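Local atomic coordinates of avirulence protein (PDB entry 4B6X), a protein that is a type III secreted effector of a plant-pathogenic Pseudomonas, whose in planta processed C-terminal coiled-coil domain, present here, probably takes part in activating plant immunity. Residues N40-L45 with Q62-A67. Sequence-based numbering, arbitrary orientation.
Sequences NLTDEL and QQLRHA
L64 reaches across to L41, T42 and L45: of its two methyls CD1 takes L41, CD2 takes L45, and T42 lies against both. From CB the chain runs out with CG anti to the backbone N (chi1 -178°), and at CG it forks. CD1 meets the side-chain oxygen OG1 of T42 at 3.6 Å and CB of L41 at 4.0 Å. CD2 instead abuts CD2 of L45 at 3.7 Å, the two leucine side chains crossing at about a right angle, while OG1 of T42 is also close to CD2 of L64. The hydroxyl is thus packed against both methyls, and its hydrogen bond goes to the carbonyl O of V38, one turn back on its own helix. L41, on the facing helix, has a fork of its own: CD2 touches CB of Q63 at 4.0 Å, and CD1 lies 4.1 Å from CB of A67, one turn further along. No hydrogen bond links the two segments, so the contact is held by apolar packing, with L41 and L64 burying the most surface. The segment axes approach to 9.4 Å at 155°, nearly antiparallel. Segment 40-45 belongs to helix 25-50 and segment 62-67 to helix 54-89, the two arms of an antiparallel coiled-coil hairpin. The seam continues on both sides, as L45 also packs on I57, T60 and S61 nearer the turn, and V38 receives L64 and A67 on the side leading away from it.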
# COMPACT_ATOMS: atom_id res chain seq x y z
N ASN A 40 3.21 3.67 -7.80
CA ASN A 40 3.91 4.83 -8.36
C ASN A 40 5.35 4.88 -7.86
O ASN A 40 6.28 5.09 -8.63
CB ASN A 40 3.16 6.13 -8.04
CG ASN A 40 1.85 6.26 -8.82
OD1 ASN A 40 1.72 5.72 -9.92
ND2 ASN A 40 0.87 6.95 -8.25
N LEU A 41 5.54 4.62 -6.57
CA LEU A 41 6.85 4.60 -6.00
C LEU A 41 7.67 3.46 -6.55
O LEU A 41 8.88 3.61 -6.71
CB LEU A 41 6.76 4.52 -4.47
CG LEU A 41 6.24 5.76 -3.74
CD1 LEU A 41 5.74 5.41 -2.30
CD2 LEU A 41 7.38 6.82 -3.68
N THR A 42 7.05 2.33 -6.89
CA THR A 42 7.79 1.23 -7.48
C THR A 42 8.30 1.61 -8.88
O THR A 42 9.46 1.34 -9.22
CB THR A 42 7.00 -0.07 -7.54
OG1 THR A 42 6.53 -0.41 -6.23
CG2 THR A 42 7.89 -1.20 -8.06
N ASP A 43 7.44 2.26 -9.68
CA ASP A 43 7.84 2.88 -10.94
C ASP A 43 9.05 3.80 -10.78
O ASP A 43 10.02 3.71 -11.53
CB ASP A 43 6.69 3.75 -11.50
CG ASP A 43 5.63 2.97 -12.27
OD1 ASP A 43 5.83 1.77 -12.55
OD2 ASP A 43 4.58 3.57 -12.60
N GLU A 44 8.98 4.70 -9.83
CA GLU A 44 10.04 5.69 -9.62
C GLU A 44 11.35 5.05 -9.19
O GLU A 44 12.41 5.41 -9.68
CB GLU A 44 9.57 6.76 -8.61
CG GLU A 44 8.47 7.62 -9.23
CD GLU A 44 7.54 8.29 -8.21
OE1 GLU A 44 7.82 8.22 -7.00
OE2 GLU A 44 6.52 8.90 -8.64
N LEU A 45 11.27 4.06 -8.32
CA LEU A 45 12.47 3.29 -7.95
C LEU A 45 13.14 2.61 -9.12
O LEU A 45 14.37 2.68 -9.29
CB LEU A 45 12.13 2.25 -6.86
CG LEU A 45 13.27 1.33 -6.35
CD1 LEU A 45 14.41 2.17 -5.89
CD2 LEU A 45 12.77 0.35 -5.25
N GLN A 62 13.28 4.15 0.43
CA GLN A 62 12.90 4.40 1.80
C GLN A 62 11.37 4.63 1.91
O GLN A 62 10.67 4.01 2.75
CB GLN A 62 13.68 5.59 2.32
CG GLN A 62 13.27 6.05 3.69
CD GLN A 62 14.18 7.07 4.23
OE1 GLN A 62 14.50 8.04 3.54
NE2 GLN A 62 14.64 6.86 5.46
N GLN A 63 10.85 5.47 1.04
CA GLN A 63 9.40 5.73 0.99
C GLN A 63 8.52 4.53 0.61
O GLN A 63 7.45 4.35 1.18
CB GLN A 63 9.09 6.79 -0.05
CG GLN A 63 9.11 8.14 0.51
CD GLN A 63 8.08 8.42 1.60
OE1 GLN A 63 8.35 8.24 2.77
NE2 GLN A 63 6.93 8.98 1.21
N LEU A 64 8.98 3.79 -0.39
CA LEU A 64 8.34 2.57 -0.81
C LEU A 64 8.22 1.57 0.34
O LEU A 64 7.19 0.92 0.50
CB LEU A 64 9.08 1.95 -1.98
CG LEU A 64 8.53 0.68 -2.58
CD1 LEU A 64 7.06 0.86 -2.95
CD2 LEU A 64 9.38 0.31 -3.80
N ARG A 65 9.24 1.43 1.17
CA ARG A 65 9.13 0.52 2.26
C ARG A 65 8.14 1.01 3.30
O ARG A 65 7.45 0.19 3.90
CB ARG A 65 10.46 0.26 2.90
CG ARG A 65 10.35 -0.84 3.94
CD ARG A 65 11.69 -1.24 4.46
NE ARG A 65 12.32 -2.34 3.72
CZ ARG A 65 13.55 -2.34 3.21
NH1 ARG A 65 14.34 -1.26 3.28
NH2 ARG A 65 14.00 -3.44 2.62
N HIS A 66 8.11 2.31 3.57
CA HIS A 66 7.11 2.86 4.49
C HIS A 66 5.71 2.48 4.01
O HIS A 66 4.90 1.98 4.75
CB HIS A 66 7.18 4.38 4.56
CG HIS A 66 8.40 4.93 5.22
ND1 HIS A 66 8.85 4.50 6.45
CD2 HIS A 66 9.15 6.01 4.91
CE1 HIS A 66 9.87 5.25 6.84
NE2 HIS A 66 10.09 6.17 5.91
N ALA A 67 5.46 2.72 2.73
CA ALA A 67 4.16 2.51 2.12
C ALA A 67 3.73 1.03 2.05
O ALA A 67 2.55 0.70 2.27
CB ALA A 67 4.11 3.19 0.71